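Long-range contacts in inactive poly [ADP-ribose] polymerase RCD1 (Arabidopsis thaliana, PDB 5NGO), which carries a catalytically inactive PARP domain and is bound by the downy mildew effector HaRxL106, which suppresses plant immunity: residues A[64-69]-A[121-126]; A[125-130]-A[173-178]. All blocks are in the same frame, centred on the assembly; numbering follows the deposited sequence.

Contact 1 of 2, residues A[64-69]-A[121-126]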
loop_
_atom_site.group_PDB
_atom_site.type_symbol
_atom_site.label_atom_id
_atom_site.label_comp_id
_atom_site.label_asym_id
_atom_site.label_seq_id
_atom_site.Cartn_x
_atom_site.Cartn_y
_atom_site.Cartn_z
ATOM N N TYR A 64 -5.396 4.742 -3.593
ATOM C CA TYR A 64 -4.276 4.984 -2.692
ATOM C C TYR A 64 -4.413 4.036 -1.525
ATOM O O TYR A 64 -5.530 3.726 -1.102
ATOM C CB TYR A 64 -4.209 6.433 -2.253
ATOM C CG TYR A 64 -3.586 7.345 -3.288
ATOM C CD1 TYR A 64 -2.223 7.287 -3.570
ATOM C CD2 TYR A 64 -4.370 8.236 -4.030
ATOM C CE1 TYR A 64 -1.624 8.129 -4.467
ATOM C CE2 TYR A 64 -3.807 9.062 -4.981
ATOM C CZ TYR A 64 -2.433 8.985 -5.214
ATOM O OH TYR A 64 -1.875 9.886 -6.082
ATOM N N ALA A 65 -3.291 3.527 -1.031
ATOM C CA ALA A 65 -3.289 2.641 0.129
ATOM C C ALA A 65 -1.974 2.766 0.880
ATOM O O ALA A 65 -0.966 3.157 0.297
ATOM C CB ALA A 65 -3.506 1.205 -0.331
ATOM N N TRP A 66 -1.995 2.443 2.168
ATOM C CA TRP A 66 -0.848 2.614 3.039
ATOM C C TRP A 66 -0.155 1.273 3.254
ATOM O O TRP A 66 -0.819 0.251 3.505
ATOM C CB TRP A 66 -1.251 3.164 4.397
ATOM C CG TRP A 66 -1.919 4.488 4.347
ATOM C CD1 TRP A 66 -3.248 4.742 4.410
ATOM C CD2 TRP A 66 -1.279 5.758 4.227
ATOM N NE1 TRP A 66 -3.487 6.080 4.321
ATOM C CE2 TRP A 66 -2.288 6.731 4.204
ATOM C CE3 TRP A 66 0.053 6.168 4.136
ATOM C CZ2 TRP A 66 -2.013 8.096 4.103
ATOM C CZ3 TRP A 66 0.336 7.498 4.021
ATOM C CH2 TRP A 66 -0.700 8.458 4.008
ATOM N N LEU A 67 1.170 1.290 3.126
ATOM C CA LEU A 67 2.002 0.121 3.329
ATOM C C LEU A 67 2.956 0.374 4.500
ATOM O O LEU A 67 3.808 1.261 4.411
ATOM C CB LEU A 67 2.818 -0.150 2.041
ATOM C CG LEU A 67 3.761 -1.354 2.075
ATOM C CD1 LEU A 67 3.006 -2.665 2.311
ATOM C CD2 LEU A 67 4.504 -1.426 0.737
ATOM N N PRO A 68 2.841 -0.380 5.594
ATOM C CA PRO A 68 3.826 -0.251 6.677
ATOM C C PRO A 68 5.212 -0.605 6.222
ATOM O O PRO A 68 5.381 -1.616 5.494
ATOM C CB PRO A 68 3.338 -1.235 7.734
ATOM C CG PRO A 68 1.887 -1.526 7.387
ATOM C CD PRO A 68 1.763 -1.334 5.937
ATOM N N ALA A 69 6.196 0.212 6.586
ATOM C CA ALA A 69 7.575 -0.017 6.169
ATOM C C ALA A 69 8.518 0.136 7.350
ATOM O O ALA A 69 8.080 0.186 8.495
ATOM C CB ALA A 69 7.932 0.958 5.052
ATOM N N ARG A 121 8.907 6.266 12.849
ATOM C CA ARG A 121 8.209 5.227 12.103
ATOM C C ARG A 121 7.972 5.686 10.673
ATOM O O ARG A 121 8.003 6.886 10.393
ATOM C CB ARG A 121 6.869 4.937 12.771
ATOM C CG ARG A 121 6.982 4.361 14.164
ATOM C CD ARG A 121 5.608 4.341 14.816
ATOM N NE ARG A 121 5.669 3.925 16.216
ATOM C CZ ARG A 121 5.432 2.698 16.680
ATOM N NH1 ARG A 121 5.098 1.683 15.870
ATOM N NH2 ARG A 121 5.528 2.486 17.985
ATOM N N TYR A 122 7.742 4.727 9.784
ATOM C CA TYR A 122 7.686 4.976 8.346
ATOM C C TYR A 122 6.540 4.224 7.714
ATOM O O TYR A 122 6.447 3.005 7.833
ATOM C CB TYR A 122 8.977 4.535 7.664
ATOM C CG TYR A 122 10.228 5.168 8.208
ATOM C CD1 TYR A 122 10.875 4.641 9.307
ATOM C CD2 TYR A 122 10.763 6.319 7.617
ATOM C CE1 TYR A 122 12.031 5.227 9.812
ATOM C CE2 TYR A 122 11.931 6.915 8.089
ATOM C CZ TYR A 122 12.561 6.368 9.206
ATOM O OH TYR A 122 13.715 6.919 9.713
ATOM N N MET A 123 5.681 4.955 7.015
ATOM C CA MET A 123 4.548 4.392 6.290
ATOM C C MET A 123 4.613 4.899 4.838
ATOM O O MET A 123 4.809 6.106 4.615
ATOM C CB MET A 123 3.266 4.890 6.949
ATOM C CG MET A 123 1.979 4.307 6.357
ATOM S SD MET A 123 1.326 2.909 7.222
ATOM C CE MET A 123 0.200 3.759 8.308
ATOM N N VAL A 124 4.428 3.988 3.881
ATOM C CA VAL A 124 4.513 4.350 2.466
ATOM C C VAL A 124 3.099 4.488 1.891
ATOM O O VAL A 124 2.268 3.602 2.094
ATOM C CB VAL A 124 5.308 3.288 1.672
ATOM C CG1 VAL A 124 5.349 3.607 0.194
ATOM C CG2 VAL A 124 6.721 3.183 2.195
ATOM N N LEU A 125 2.824 5.589 1.200
ATOM C CA LEU A 125 1.584 5.734 0.439
ATOM C C LEU A 125 1.826 5.192 -0.976
ATOM O O LEU A 125 2.729 5.657 -1.674
ATOM C CB LEU A 125 1.090 7.175 0.353
ATOM C CG LEU A 125 -0.285 7.368 -0.296
ATOM C CD1 LEU A 125 -1.343 6.747 0.567
ATOM C CD2 LEU A 125 -0.646 8.824 -0.464
ATOM N N CYS A 126 0.999 4.227 -1.375
ATOM C CA CYS A 126 1.099 3.579 -2.685
ATOM C C CYS A 126 -0.126 3.827 -3.558
ATOM O O CYS A 126 -1.230 4.031 -3.047
ATOM C CB CYS A 126 1.197 2.080 -2.509
ATOM S SG CYS A 126 2.614 1.507 -1.589
HETATM O O HOH W 1 8.569 1.975 10.323
#

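Contact 2 of 2, residues A[125-130]-A[173-178]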
loop_
_atom_site.group_PDB
_atom_site.type_symbol
_atom_site.label_atom_id
_atom_site.label_comp_id
_atom_site.label_asym_id
_atom_site.label_seq_id
_atom_site.Cartn_x
_atom_site.Cartn_y
_atom_site.Cartn_z
ATOM N N LEU A 125 2.824 5.589 1.200
ATOM C CA LEU A 125 1.584 5.734 0.439
ATOM C C LEU A 125 1.826 5.192 -0.976
ATOM O O LEU A 125 2.729 5.657 -1.674
ATOM C CB LEU A 125 1.090 7.175 0.353
ATOM C CG LEU A 125 -0.285 7.368 -0.296
ATOM C CD1 LEU A 125 -1.343 6.747 0.567
ATOM C CD2 LEU A 125 -0.646 8.824 -0.464
ATOM N N CYS A 126 0.999 4.227 -1.375
ATOM C CA CYS A 126 1.099 3.579 -2.685
ATOM C C CYS A 126 -0.126 3.827 -3.558
ATOM O O CYS A 126 -1.230 4.031 -3.047
ATOM C CB CYS A 126 1.197 2.080 -2.509
ATOM S SG CYS A 126 2.614 1.507 -1.589
ATOM N N ARG A 127 0.100 3.814 -4.863
ATOM C CA ARG A 127 -0.978 3.646 -5.835
ATOM C C ARG A 127 -1.117 2.150 -6.034
ATOM O O ARG A 127 -0.119 1.463 -6.206
ATOM C CB ARG A 127 -0.624 4.273 -7.175
ATOM C CG ARG A 127 -0.130 5.695 -7.112
ATOM C CD ARG A 127 -0.236 6.368 -8.459
ATOM N NE ARG A 127 0.497 7.623 -8.501
ATOM C CZ ARG A 127 0.690 8.354 -9.601
ATOM N NH1 ARG A 127 0.195 7.972 -10.776
ATOM N NH2 ARG A 127 1.345 9.512 -9.508
ATOM N N VAL A 128 -2.345 1.651 -5.967
ATOM C CA VAL A 128 -2.632 0.238 -6.151
ATOM C C VAL A 128 -3.690 0.094 -7.228
ATOM O O VAL A 128 -4.736 0.754 -7.180
ATOM C CB VAL A 128 -3.155 -0.427 -4.864
ATOM C CG1 VAL A 128 -3.309 -1.923 -5.061
ATOM C CG2 VAL A 128 -2.237 -0.117 -3.689
ATOM N N ILE A 129 -3.410 -0.785 -8.186
ATOM C CA ILE A 129 -4.381 -1.179 -9.206
ATOM C C ILE A 129 -5.202 -2.318 -8.620
ATOM O O ILE A 129 -4.761 -3.467 -8.579
ATOM C CB ILE A 129 -3.690 -1.643 -10.490
ATOM C CG1 ILE A 129 -2.867 -0.494 -11.093
ATOM C CG2 ILE A 129 -4.712 -2.144 -11.504
ATOM C CD1 ILE A 129 -1.843 -0.956 -12.123
ATOM N N MET A 130 -6.401 -1.987 -8.157
ATOM C CA MET A 130 -7.268 -2.976 -7.535
ATOM C C MET A 130 -8.109 -3.720 -8.565
ATOM O O MET A 130 -8.511 -4.851 -8.308
ATOM C CB MET A 130 -8.153 -2.314 -6.482
ATOM C CG MET A 130 -7.389 -1.938 -5.216
ATOM S SD MET A 130 -6.521 -3.284 -4.414
ATOM C CE MET A 130 -7.805 -4.461 -4.106
ATOM N N HIS A 173 1.237 -4.024 -9.928
ATOM C CA HIS A 173 -0.012 -3.415 -9.451
ATOM C C HIS A 173 0.190 -2.478 -8.236
ATOM O O HIS A 173 -0.801 -1.973 -7.703
ATOM C CB HIS A 173 -0.997 -4.541 -9.106
ATOM C CG HIS A 173 -1.576 -5.235 -10.304
ATOM N ND1 HIS A 173 -2.722 -4.766 -10.873
ATOM C CD2 HIS A 173 -1.264 -6.374 -10.976
ATOM C CE1 HIS A 173 -3.072 -5.543 -11.888
ATOM N NE2 HIS A 173 -2.207 -6.534 -11.956
ATOM N N ILE A 174 1.438 -2.240 -7.808
ATOM C CA ILE A 174 1.720 -1.334 -6.684
ATOM C C ILE A 174 2.840 -0.364 -7.048
ATOM O O ILE A 174 3.914 -0.795 -7.430
ATOM C CB ILE A 174 2.137 -2.104 -5.403
ATOM C CG1 ILE A 174 1.058 -3.103 -5.009
ATOM C CG2 ILE A 174 2.402 -1.116 -4.244
ATOM C CD1 ILE A 174 1.455 -4.046 -3.898
ATOM N N PHE A 175 2.583 0.931 -6.941
ATOM C CA PHE A 175 3.641 1.920 -7.069
ATOM C C PHE A 175 3.806 2.673 -5.734
ATOM O O PHE A 175 2.948 3.474 -5.380
ATOM C CB PHE A 175 3.362 2.909 -8.198
ATOM C CG PHE A 175 4.381 3.997 -8.295
ATOM C CD1 PHE A 175 5.693 3.718 -8.627
ATOM C CD2 PHE A 175 4.035 5.308 -8.013
ATOM C CE1 PHE A 175 6.644 4.725 -8.706
ATOM C CE2 PHE A 175 4.983 6.334 -8.087
ATOM C CZ PHE A 175 6.280 6.042 -8.424
ATOM N N PRO A 176 4.906 2.416 -4.997
ATOM C CA PRO A 176 5.235 3.203 -3.808
ATOM C C PRO A 176 5.611 4.601 -4.159
ATOM O O PRO A 176 6.524 4.781 -4.913
ATOM C CB PRO A 176 6.431 2.457 -3.186
ATOM C CG PRO A 176 6.680 1.276 -4.028
ATOM C CD PRO A 176 5.955 1.434 -5.310
ATOM N N GLU A 177 4.904 5.584 -3.640
ATOM C CA GLU A 177 5.086 6.951 -4.094
ATOM C C GLU A 177 5.585 7.909 -3.044
ATOM O O GLU A 177 6.427 8.744 -3.327
ATOM C CB GLU A 177 3.771 7.479 -4.684
ATOM C CG GLU A 177 3.963 8.750 -5.497
ATOM C CD GLU A 177 2.795 9.181 -6.261
ATOM O OE1 GLU A 177 1.681 8.688 -6.000
ATOM O OE2 GLU A 177 2.964 10.057 -7.135
ATOM N N PHE A 178 5.045 7.818 -1.832
ATOM C CA PHE A 178 5.333 8.770 -0.759
ATOM C C PHE A 178 5.738 8.037 0.519
ATOM O O PHE A 178 5.226 6.964 0.783
ATOM C CB PHE A 178 4.135 9.617 -0.448
ATOM C CG PHE A 178 3.673 10.521 -1.566
ATOM C CD1 PHE A 178 2.764 10.079 -2.492
ATOM C CD2 PHE A 178 4.032 11.856 -1.571
ATOM C CE1 PHE A 178 2.307 10.947 -3.512
ATOM C CE2 PHE A 178 3.592 12.719 -2.544
ATOM C CZ PHE A 178 2.704 12.291 -3.525
#

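Contact 1 of 2, residues A[64-69]-A[121-126]
The carbonyl oxygen of Val-124 takes one hydrogen bond from the facing strand, from Leu-67 N over 2.8 Å, with the CA-H of Trp-66 adding a longer, weaker contact. Cys-126 O is met in the same way at the next hydrogen-bonded pair: the N-H of Ala-65 donates to it, and Tyr-64 CA makes a CA-H...O contact at 3.2 Å. With the return bonds from Val-124 N to Leu-67 O and from Cys-126 N to Ala-65 O, this is a regular antiparallel ladder, joining two neighbouring strands in the buried interior of the PARP-domain sheet. Past Pro-68 it continues through Ala-69 N to Tyr-122 O, 3.1 Å, and water 1 then bridges Ala-69 O and Tyr-122 N.

Side chains alternate between two faces. On one, Leu-125 lays CD1 over one face of the Trp-66 indole. With CG anti to its backbone N (chi1 -173°), its CD1 sits 3.6 Å from the centroid of the Trp-66 six-membered ring and only 4° off the ring normal, a direct CH-pi contact. Met-123 crosses the indole at about a right angle, its CG 3.5 Å from Trp-66 CE3, while its bent chain leaves SD in an oblique Met-aromatic contact with the five-membered ring. On the other face Cys-126 SG lies 4.0 Å from Leu-67 CB.

Trp-66 NE1 bonds to Ala-103 O. Helix 9-19 packs on the side of the sheet that carries Trp-66, Met-123 and Leu-125, with Phe-16 edge-to-face to Trp-66; strands 98-102 and 174-182 flank the pair within the sheet.

Contact 2 of 2, residues A[125-130]-A[173-178]
Arg-127 and Glu-177 meet obliquely, the guanidinium and carboxylate planes turned 52° apart. The arginine binds side-on: NE points almost straight at Glu-177 OE1 (3.0 Å, 178° at the hydrogen), and NH2 reaches Glu-177 OE2 at 2.9 Å. Both oxygens stay close to the guanidinium plane, yet each is approached from above the plane of the carboxylate, so the salt bridge has two bonds but is not coplanar. The glutamate gets there with CG anti to its backbone N (chi1 -165°) and an extended chain, and Arg-127 is likewise stretched from CG to NE.

The backbone around that glutamate is bulged. Leu-125 O accepts from two successive amides, Glu-177 N at 2.9 Å and Phe-178 N at 3.2 Å, which makes this a classic beta bulge, set in the large sheet of the ADP-ribosyltransferase fold shared with active PARPs. Glu-177 and Phe-178 thus both lie opposite Leu-125, and the register shifts by one between Leu-125 and Cys-126. The side chains of Leu-125 and Phe-178 run side by side, pointing the same way, with their CB atoms 4.0 Å apart.

Next to the bulge, on the face opposite Leu-125 and Arg-127, Cys-126 SG packs 3.7 Å from Ile-174 CG2. At the far end Ile-129 and His-173 cross at about a right angle. Ile-129 CG2 lies at the imidazole edge, in the ring plane, 3.4 Å from His-173 ND1. The same nitrogen makes a weak bond to Ile-129 O, whereas Ile-129 N makes a normal backbone hydrogen bond to His-173 O. Phe-46 of helix 37-57 touches both Arg-127 and Ile-129.

In the fold
Coming from the N terminus, the chain passes helices 9-19 and 37-57 before contact 1, where strand 62-68 is joined by strand 121-129 after an excursion of 51 residues that includes two short helices and strand 98-102. Contact 2 starts where contact 1 stops, sharing Leu-125 and Cys-126, and closes a second loop of 42 residues without helix, through strands 134-135, 153-154 and 162-165. The loops follow one another; neither encloses nor crosses the other. Strand 121-129 is thus held along both edges, by 62-68 and 174-182. The two contacts also touch: Val-124 CG1 lies 3.7 Å from Pro-176 CB, and Ala-65 touches Val-128.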